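Local structure of laccase (3SQR) at residues I110-N115 against T121-H126; E371-L376 against V475-D480; G385-V390 against A489-V494. The protein couples the oxidation of hydroquinone-type phenols to the reduction of dioxygen to water at its copper centres, and probably serves in lignin degradation and detoxification. One frame throughout, in Å; residues are numbered along the deposited sequence.

Contact 1: I110-N115 against T121-H126. With CU (copper (II) ion), chain F.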
loop_
_atom_site.group_PDB
_atom_site.type_symbol
_atom_site.label_atom_id
_atom_site.label_comp_id
_atom_site.label_asym_id
_atom_site.label_seq_id
_atom_site.Cartn_x
_atom_site.Cartn_y
_atom_site.Cartn_z
ATOM N N ILE A 110 -4.182 -14.716 -11.696
ATOM C CA ILE A 110 -3.901 -13.467 -12.374
ATOM C C ILE A 110 -2.666 -13.652 -13.241
ATOM O O ILE A 110 -1.578 -13.738 -12.751
ATOM C CB ILE A 110 -3.691 -12.325 -11.428
ATOM C CG1 ILE A 110 -4.865 -12.287 -10.411
ATOM C CG2 ILE A 110 -3.453 -11.000 -12.237
ATOM C CD1 ILE A 110 -4.619 -11.481 -9.151
ATOM N N HIS A 111 -2.900 -13.764 -14.534
ATOM C CA HIS A 111 -1.838 -13.902 -15.524
ATOM C C HIS A 111 -1.238 -12.573 -15.823
ATOM O O HIS A 111 -1.925 -11.719 -16.396
ATOM C CB HIS A 111 -2.357 -14.497 -16.828
ATOM C CG HIS A 111 -3.212 -15.708 -16.643
ATOM N ND1 HIS A 111 -2.682 -16.975 -16.517
ATOM C CD2 HIS A 111 -4.555 -15.857 -16.596
ATOM C CE1 HIS A 111 -3.665 -17.847 -16.364
ATOM N NE2 HIS A 111 -4.814 -17.200 -16.426
ATOM N N VAL A 112 0.020 -12.368 -15.414
ATOM C CA VAL A 112 0.677 -11.082 -15.555
ATOM C C VAL A 112 1.737 -11.216 -16.608
ATOM O O VAL A 112 2.761 -11.880 -16.391
ATOM C CB VAL A 112 1.307 -10.565 -14.278
ATOM C CG1 VAL A 112 1.978 -9.233 -14.521
ATOM C CG2 VAL A 112 0.161 -10.369 -13.181
ATOM N N THR A 113 1.525 -10.505 -17.700
ATOM C CA THR A 113 2.522 -10.481 -18.799
ATOM C C THR A 113 3.236 -9.173 -18.805
ATOM O O THR A 113 2.610 -8.093 -18.770
ATOM C CB THR A 113 1.829 -10.694 -20.163
ATOM O OG1 THR A 113 1.109 -11.958 -20.181
ATOM C CG2 THR A 113 2.886 -10.600 -21.316
ATOM N N ASN A 114 4.568 -9.240 -18.775
ATOM C CA ASN A 114 5.379 -8.058 -18.816
ATOM C C ASN A 114 5.578 -7.633 -20.238
ATOM O O ASN A 114 6.422 -8.162 -20.926
ATOM C CB ASN A 114 6.775 -8.249 -18.169
ATOM C CG ASN A 114 7.561 -7.018 -18.149
ATOM O OD1 ASN A 114 7.082 -5.940 -18.550
ATOM N ND2 ASN A 114 8.809 -7.105 -17.587
ATOM N N ASN A 115 4.862 -6.610 -20.643
ATOM C CA ASN A 115 5.043 -6.018 -21.971
ATOM C C ASN A 115 5.832 -4.714 -22.006
ATOM O O ASN A 115 5.732 -3.939 -22.976
ATOM C CB ASN A 115 3.699 -5.899 -22.678
ATOM C CG ASN A 115 3.159 -7.236 -23.071
ATOM O OD1 ASN A 115 3.872 -8.070 -23.698
ATOM N ND2 ASN A 115 1.915 -7.517 -22.638
ATOM N N THR A 121 9.438 -6.786 -14.024
ATOM C CA THR A 121 8.353 -6.296 -13.175
ATOM C C THR A 121 7.976 -7.436 -12.223
ATOM O O THR A 121 8.334 -8.566 -12.379
ATOM C CB THR A 121 7.183 -5.802 -13.988
ATOM O OG1 THR A 121 6.320 -4.989 -13.141
ATOM C CG2 THR A 121 6.359 -6.969 -14.594
ATOM N N SER A 122 7.140 -7.137 -11.244
ATOM C CA SER A 122 6.812 -8.090 -10.224
ATOM C C SER A 122 5.668 -7.449 -9.495
ATOM O O SER A 122 5.835 -6.329 -9.046
ATOM C CB SER A 122 7.948 -8.193 -9.228
ATOM O OG SER A 122 7.650 -9.245 -8.358
ATOM N N ILE A 123 4.550 -8.148 -9.364
ATOM C CA ILE A 123 3.319 -7.511 -8.889
ATOM C C ILE A 123 2.971 -8.043 -7.543
ATOM O O ILE A 123 2.814 -9.259 -7.376
ATOM C CB ILE A 123 2.156 -7.768 -9.832
ATOM C CG1 ILE A 123 2.537 -7.439 -11.255
ATOM C CG2 ILE A 123 0.854 -6.949 -9.379
ATOM C CD1 ILE A 123 3.155 -6.104 -11.547
ATOM N N HIS A 124 2.813 -7.111 -6.599
ATOM C CA HIS A 124 2.452 -7.377 -5.235
ATOM C C HIS A 124 0.952 -7.010 -4.991
ATOM O O HIS A 124 0.422 -6.066 -5.492
ATOM C CB HIS A 124 3.354 -6.602 -4.284
ATOM C CG HIS A 124 2.903 -6.631 -2.864
ATOM N ND1 HIS A 124 2.890 -7.794 -2.118
ATOM C CD2 HIS A 124 2.530 -5.634 -2.023
ATOM C CE1 HIS A 124 2.421 -7.522 -0.906
ATOM N NE2 HIS A 124 2.223 -6.216 -0.813
ATOM N N TRP A 125 0.339 -7.834 -4.181
ATOM C CA TRP A 125 -1.108 -7.747 -3.855
ATOM C C TRP A 125 -1.101 -7.241 -2.424
ATOM O O TRP A 125 -0.811 -7.986 -1.477
ATOM C CB TRP A 125 -1.756 -9.132 -4.067
ATOM C CG TRP A 125 -1.186 -9.788 -5.287
ATOM C CD1 TRP A 125 -0.106 -10.666 -5.337
ATOM C CD2 TRP A 125 -1.555 -9.548 -6.637
ATOM N NE1 TRP A 125 0.178 -10.946 -6.628
ATOM C CE2 TRP A 125 -0.650 -10.240 -7.446
ATOM C CE3 TRP A 125 -2.515 -8.710 -7.256
ATOM C CZ2 TRP A 125 -0.671 -10.161 -8.799
ATOM C CZ3 TRP A 125 -2.538 -8.622 -8.626
ATOM C CH2 TRP A 125 -1.629 -9.366 -9.406
ATOM N N HIS A 126 -1.310 -5.922 -2.282
ATOM C CA HIS A 126 -0.983 -5.270 -1.048
ATOM C C HIS A 126 -1.843 -5.761 0.105
ATOM O O HIS A 126 -3.046 -5.684 0.107
ATOM C CB HIS A 126 -0.936 -3.741 -1.204
ATOM C CG HIS A 126 -0.492 -3.072 0.030
ATOM N ND1 HIS A 126 0.597 -2.255 0.078
ATOM C CD2 HIS A 126 -1.043 -3.052 1.266
ATOM C CE1 HIS A 126 0.725 -1.778 1.297
ATOM N NE2 HIS A 126 -0.235 -2.278 2.054
HETATM CU CU CU F . 2.045 -1.733 -1.161
#
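Ile110 and Trp125 meet head-on from the two sheets of a beta sandwich. The delta methyl of Ile110 sits over one face of the indole, a CH-pi contact with CD1 3.8 Å from the centroid of the six-membered ring and 22° off the ring normal. The isoleucine chain brings it there: CG1 lies anti to the carbonyl carbon (chi1 -50°) and the extended chi2 carries CD1 out over the ring, while Ile110 CG2 touches Trp125 CH2, 3.7 Å away. Ile123 CG2 packs on the opposite indole face, so the ring is clamped between two branched aliphatic chains. Val112 uses both methyls: CG2 stands near the ring plane at the Trp125 edge, 4.3 Å from CH2, and CG1 meets Ile123 CG1 at 3.8 Å. Beta-branched residues suit these inward places, being stiff and at ease in extended backbone. At the end of the pair, Thr121 CG2 lies 3.8 Å from Asn114 CG, while the polar ends turn to other partners, Asn114 ND2 to Asn119 O and Thr121 OG1 to Gln174 OE1; both polar groups can thus be buried. Beyond Trp125 the strand leads to His126, whose ND1 binds a copper ion at 2.0 Å, together with His168 and His527. Strand 107-114 lies between strands 67-79 and 152-158, and strand 123-125 is at the margin of the facing sheet beside strand 163-169. Their directions differ by 151° with axes 10.4 Å apart, a spacing filled by side chains, to which Leu72, Val74, Tyr155 and Phe157 add from the neighbouring strands.

Contact 2: E371-L376 against V475-D480. With MAN (alpha-D-mannopyranose), chain L.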
loop_
_atom_site.group_PDB
_atom_site.type_symbol
_atom_site.label_atom_id
_atom_site.label_comp_id
_atom_site.label_asym_id
_atom_site.label_seq_id
_atom_site.Cartn_x
_atom_site.Cartn_y
_atom_site.Cartn_z
ATOM N N GLU A 371 -3.907 8.049 11.901
ATOM C CA GLU A 371 -5.057 8.208 12.803
ATOM C C GLU A 371 -4.662 7.786 14.205
ATOM O O GLU A 371 -3.803 6.925 14.401
ATOM C CB GLU A 371 -6.292 7.457 12.311
ATOM C CG GLU A 371 -6.992 8.119 11.162
ATOM C CD GLU A 371 -7.622 9.412 11.571
ATOM O OE1 GLU A 371 -8.519 9.361 12.408
ATOM O OE2 GLU A 371 -7.215 10.473 11.059
ATOM N N PRO A 372 -5.286 8.421 15.198
ATOM C CA PRO A 372 -4.774 8.097 16.535
ATOM C C PRO A 372 -5.015 6.622 16.895
ATOM O O PRO A 372 -6.080 6.099 16.610
ATOM C CB PRO A 372 -5.597 9.017 17.448
ATOM C CG PRO A 372 -6.248 10.013 16.605
ATOM C CD PRO A 372 -6.343 9.444 15.210
ATOM N N VAL A 373 -4.074 5.987 17.584
ATOM C CA VAL A 373 -4.274 4.584 17.953
ATOM C C VAL A 373 -5.566 4.334 18.674
ATOM O O VAL A 373 -6.243 3.313 18.430
ATOM C CB VAL A 373 -3.081 3.994 18.724
ATOM C CG1 VAL A 373 -1.852 3.868 17.787
ATOM C CG2 VAL A 373 -2.736 4.834 19.964
ATOM N N ALA A 374 -5.971 5.277 19.537
ATOM C CA ALA A 374 -7.234 5.046 20.288
ATOM C C ALA A 374 -8.496 4.948 19.461
ATOM O O ALA A 374 -9.492 4.392 19.914
ATOM C CB ALA A 374 -7.403 6.100 21.396
ATOM N N SER A 375 -8.432 5.464 18.226
ATOM C CA SER A 375 -9.539 5.404 17.326
ATOM C C SER A 375 -9.623 4.126 16.507
ATOM O O SER A 375 -10.617 3.870 15.890
ATOM C CB SER A 375 -9.475 6.550 16.331
ATOM O OG SER A 375 -9.383 7.866 16.877
ATOM N N LEU A 376 -8.571 3.339 16.496
ATOM C CA LEU A 376 -8.491 2.236 15.554
ATOM C C LEU A 376 -8.638 0.888 16.274
ATOM O O LEU A 376 -7.622 0.206 16.575
ATOM C CB LEU A 376 -7.166 2.341 14.829
ATOM C CG LEU A 376 -6.875 3.618 14.024
ATOM C CD1 LEU A 376 -5.467 3.445 13.315
ATOM C CD2 LEU A 376 -8.003 3.927 13.028
ATOM N N VAL A 475 1.321 -2.307 18.853
ATOM C CA VAL A 475 1.410 -2.328 20.322
ATOM C C VAL A 475 1.923 -0.979 20.895
ATOM O O VAL A 475 1.630 -0.603 22.034
ATOM C CB VAL A 475 2.117 -3.543 20.842
ATOM C CG1 VAL A 475 1.340 -4.841 20.260
ATOM C CG2 VAL A 475 3.608 -3.590 20.583
ATOM N N ALA A 476 2.600 -0.223 20.058
ATOM C CA ALA A 476 3.062 1.129 20.412
ATOM C C ALA A 476 3.392 1.891 19.135
ATOM O O ALA A 476 4.036 1.385 18.219
ATOM C CB ALA A 476 4.325 1.052 21.288
ATOM N N GLN A 477 2.999 3.133 19.099
ATOM C CA GLN A 477 3.381 3.983 17.981
ATOM C C GLN A 477 3.626 5.322 18.679
ATOM O O GLN A 477 2.693 6.054 19.015
ATOM C CB GLN A 477 2.243 4.007 16.978
ATOM C CG GLN A 477 2.530 4.882 15.779
ATOM C CD GLN A 477 1.402 4.972 14.841
ATOM O OE1 GLN A 477 0.284 5.315 15.197
ATOM N NE2 GLN A 477 1.691 4.636 13.567
ATOM N N GLU A 478 4.875 5.568 18.979
ATOM C CA GLU A 478 5.253 6.578 19.950
ATOM C C GLU A 478 6.255 7.550 19.409
ATOM O O GLU A 478 7.265 7.152 18.778
ATOM C CB GLU A 478 5.869 5.899 21.182
ATOM C CG GLU A 478 4.910 4.968 21.902
ATOM C CD GLU A 478 3.779 5.662 22.615
ATOM O OE1 GLU A 478 4.005 6.790 23.071
ATOM O OE2 GLU A 478 2.676 5.065 22.710
ATOM N N THR A 479 6.018 8.812 19.761
ATOM C CA THR A 479 6.964 9.894 19.500
ATOM C C THR A 479 7.830 10.086 20.736
ATOM O O THR A 479 7.628 11.003 21.524
ATOM C CB THR A 479 6.241 11.160 19.135
ATOM O OG1 THR A 479 5.255 11.479 20.137
ATOM C CG2 THR A 479 5.531 10.931 17.824
ATOM N N ASP A 480 8.777 9.178 20.855
ATOM C CA ASP A 480 9.797 9.244 21.893
ATOM C C ASP A 480 10.841 8.229 21.594
ATOM O O ASP A 480 10.747 7.452 20.621
ATOM C CB ASP A 480 9.185 9.074 23.294
ATOM C CG ASP A 480 9.969 9.886 24.394
ATOM O OD1 ASP A 480 11.150 10.313 24.209
ATOM O OD2 ASP A 480 9.389 10.060 25.467
HETATM C C1 MAN L . -10.727 8.241 17.310
HETATM C C2 MAN L . -10.740 9.760 17.199
HETATM C C3 MAN L . -9.835 10.405 18.238
HETATM C C4 MAN L . -10.213 9.898 19.632
HETATM C C5 MAN L . -10.153 8.364 19.639
HETATM C C6 MAN L . -10.605 7.811 20.997
HETATM O O2 MAN L . -12.091 10.190 17.314
HETATM O O3 MAN L . -9.884 11.827 18.088
HETATM O O4 MAN L . -9.282 10.378 20.556
HETATM O O5 MAN L . -11.011 7.823 18.639
HETATM O O6 MAN L . -11.969 8.208 21.183
HETATM O O HOH W 1 -2.332 4.480 14.379
#
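Val373 and Gln477 make the direct van der Waals contact between the loop at 371-376 and the strand at 475-480. The two side chains run antiparallel, each passing alongside the other, and Val373 CG1 comes to 3.7 Å from Gln477 OE1 and 4.2 Å from Gln477 CB. A valine suits this exposed spot as a short, compact apolar surface beside the amide oxygen and, less closely, the CB of the glutamine. The polar link is indirect: a single water donates to Glu371 O and to Gln477 OE1, 2.9 Å from each, bridging a carbonyl pair that has no proton of its own to share. Gln477 reaches across because its chain is fully extended, CG anti to the backbone N (chi1 179°) and chi2 -177°. Its amide also works from the other end, NE2 donating to Ala503 O and to Asp370 OD2, which fixes the rotation of the amide and leaves OE1 turned to the water. Glu371 leaves the backbone away from the strand, and its carboxylate forms a salt bridge with Arg365 and hydrogen bonds with Tyr298 OH and Leu304 N. Backbone bonds shape the loop: Ser375 N to Pro372 O at 2.9 Å and Leu376 N to Val373 O at 3.0 Å close a short 3-10 turn. Covalently, Ser375 OG carries mannose through C1, and Ala374 CB and Pro372 CG lie alongside the sugar. The arrangement is thus an O-mannosylated 3-10 turn in the linker between the second and third cupredoxin-like domains of a multicopper oxidase, water-bridged to a third-domain strand with a classic beta bulge where Val475 and Ala476 face Ala511.

Contact 3: G385-V390 against A489-V494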
loop_
_atom_site.group_PDB
_atom_site.type_symbol
_atom_site.label_atom_id
_atom_site.label_comp_id
_atom_site.label_asym_id
_atom_site.label_seq_id
_atom_site.Cartn_x
_atom_site.Cartn_y
_atom_site.Cartn_z
ATOM N N GLY A 385 -0.125 -12.415 22.189
ATOM C CA GLY A 385 0.260 -13.364 23.209
ATOM C C GLY A 385 1.712 -13.208 23.577
ATOM O O GLY A 385 2.350 -12.163 23.331
ATOM N N GLY A 386 2.284 -14.268 24.138
ATOM C CA GLY A 386 3.694 -14.216 24.515
ATOM C C GLY A 386 4.609 -13.964 23.344
ATOM O O GLY A 386 4.458 -14.564 22.283
ATOM N N TYR A 387 5.608 -13.107 23.525
ATOM C CA TYR A 387 6.450 -12.744 22.411
ATOM C C TYR A 387 7.960 -12.720 22.632
ATOM O O TYR A 387 8.467 -12.656 23.788
ATOM C CB TYR A 387 5.952 -11.379 21.880
ATOM C CG TYR A 387 6.176 -10.226 22.811
ATOM C CD1 TYR A 387 7.404 -9.579 22.887
ATOM C CD2 TYR A 387 5.141 -9.773 23.634
ATOM C CE1 TYR A 387 7.597 -8.491 23.765
ATOM C CE2 TYR A 387 5.306 -8.715 24.498
ATOM C CZ TYR A 387 6.532 -8.069 24.582
ATOM O OH TYR A 387 6.654 -7.006 25.478
ATOM N N SER A 388 8.710 -12.774 21.540
ATOM C CA SER A 388 10.108 -12.385 21.547
ATOM C C SER A 388 10.190 -10.991 20.904
ATOM O O SER A 388 9.387 -10.684 20.024
ATOM C CB SER A 388 10.977 -13.350 20.769
ATOM O OG SER A 388 10.840 -13.150 19.377
ATOM N N LEU A 389 11.087 -10.161 21.414
ATOM C CA LEU A 389 11.221 -8.796 20.935
ATOM C C LEU A 389 12.421 -8.657 20.018
ATOM O O LEU A 389 13.534 -9.071 20.322
ATOM C CB LEU A 389 11.326 -7.844 22.115
ATOM C CG LEU A 389 11.145 -6.382 21.650
ATOM C CD1 LEU A 389 10.327 -5.568 22.627
ATOM C CD2 LEU A 389 12.482 -5.792 21.308
ATOM N N VAL A 390 12.221 -8.071 18.855
ATOM C CA VAL A 390 13.318 -7.818 17.964
ATOM C C VAL A 390 13.372 -6.317 17.803
ATOM O O VAL A 390 12.358 -5.700 17.566
ATOM C CB VAL A 390 13.112 -8.479 16.600
ATOM C CG1 VAL A 390 14.067 -7.929 15.570
ATOM C CG2 VAL A 390 13.253 -10.028 16.719
ATOM N N ALA A 489 6.729 -2.351 28.738
ATOM C CA ALA A 489 5.671 -2.449 29.701
ATOM C C ALA A 489 4.510 -1.560 29.365
ATOM O O ALA A 489 3.441 -1.769 29.892
ATOM N N LYS A 490 4.719 -0.556 28.502
ATOM C CA LYS A 490 3.650 0.288 28.030
ATOM C C LYS A 490 2.983 -0.161 26.702
ATOM O O LYS A 490 2.017 0.451 26.271
ATOM C CB LYS A 490 4.167 1.724 27.872
ATOM C CG LYS A 490 4.381 2.455 29.218
ATOM C CD LYS A 490 3.155 3.359 29.564
ATOM C CE LYS A 490 3.051 3.740 31.056
ATOM N NZ LYS A 490 1.901 4.686 31.253
ATOM N N PHE A 491 3.480 -1.211 26.073
ATOM C CA PHE A 491 2.803 -1.824 24.906
ATOM C C PHE A 491 1.366 -2.147 25.217
ATOM O O PHE A 491 1.044 -2.637 26.332
ATOM C CB PHE A 491 3.468 -3.146 24.534
ATOM C CG PHE A 491 4.820 -3.024 23.972
ATOM C CD1 PHE A 491 5.337 -1.773 23.564
ATOM C CD2 PHE A 491 5.597 -4.167 23.774
ATOM C CE1 PHE A 491 6.564 -1.687 23.020
ATOM C CE2 PHE A 491 6.838 -4.063 23.214
ATOM C CZ PHE A 491 7.340 -2.809 22.854
ATOM N N ASN A 492 0.485 -1.900 24.252
ATOM C CA ASN A 492 -0.877 -2.345 24.348
ATOM C C ASN A 492 -1.021 -3.667 23.607
ATOM O O ASN A 492 -0.944 -3.722 22.379
ATOM C CB ASN A 492 -1.803 -1.290 23.784
ATOM C CG ASN A 492 -3.267 -1.694 23.765
ATOM O OD1 ASN A 492 -4.046 -1.081 23.028
ATOM N ND2 ASN A 492 -3.666 -2.675 24.581
ATOM N N LEU A 493 -1.261 -4.742 24.366
ATOM C CA LEU A 493 -1.381 -6.084 23.799
ATOM C C LEU A 493 -2.803 -6.576 23.646
ATOM O O LEU A 493 -3.037 -7.642 23.062
ATOM C CB LEU A 493 -0.556 -7.081 24.650
ATOM C CG LEU A 493 0.904 -6.702 24.872
ATOM C CD1 LEU A 493 1.567 -7.684 25.876
ATOM C CD2 LEU A 493 1.760 -6.660 23.586
ATOM N N VAL A 494 -3.739 -5.773 24.103
ATOM C CA VAL A 494 -5.138 -6.106 24.126
ATOM C C VAL A 494 -5.909 -5.365 23.053
ATOM O O VAL A 494 -6.205 -4.131 23.159
ATOM C CB VAL A 494 -5.807 -5.752 25.481
ATOM C CG1 VAL A 494 -7.230 -6.193 25.429
ATOM C CG2 VAL A 494 -5.046 -6.470 26.615
#
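Tyr387 and Phe491 bring two aromatic rings together at the start of strand 387-398. The phenol end does the touching: Tyr387 OH is 3.5 Å from Phe491 CD2 and CZ is 4.1 Å from the same carbon, the two side chains approaching at a slant. Tyr387 CG stands between its backbone N and carbonyl carbon (chi1 68°), which swings the ring out of the strand toward the loop at 489-494. Leucine methyls meet the rings at their edges. Leu389 CD1 lies in the plane of the Phe491 ring, 3.8 Å from CE2, and Leu493 CD1 meets the edge of Tyr387 at CE2, 4.1 Å away, the two chains crossing at about a right angle. Leucine suits both places as a flexible, apolar chain that carries its methyls well out from the backbone to the rings. Tyr387 and Leu389, two apart on the strand, point to the same side, so both can engage the loop. Within the loop, Asn492 ND2 donates to Val494 O at 3.3 Å; the donor stands 36° out of the carbonyl plane and the bond is bent, with an N-H...O angle of 137°. Phe491 is the buried member of the group, packed also on Val450 and Val475, and Pro488 covers Tyr387 and Leu389 from the loop. With dispersion and the hydrophobic effect as its chief forces, the contact depends on shape and burial more than on direction: the irregular loop is held against the sheet without backbone pairing between the two segments.

Contact 1 is a fully buried piece of the first cupredoxin-like domain, about 15 Å from the chain centre and continuous with a copper ligand; contacts 2 and 3 lie farther out, their centres about 19 and 25 Å from the chain centre. Those two reach the same sheet of the third domain and their segments alternate along the chain. They also touch: Val475 O probably accepts a bond from Asn492 N at 2.8 Å, and Val475 packs on Phe491 and Leu493. Chemistry follows place: sheet-to-sheet aliphatic and CH-pi packing in contact 1, a water bridge beside a glycosylated turn in contact 2, two aromatic rings and the leucine methyls at their rims holding a loop against the sheet in contact 3.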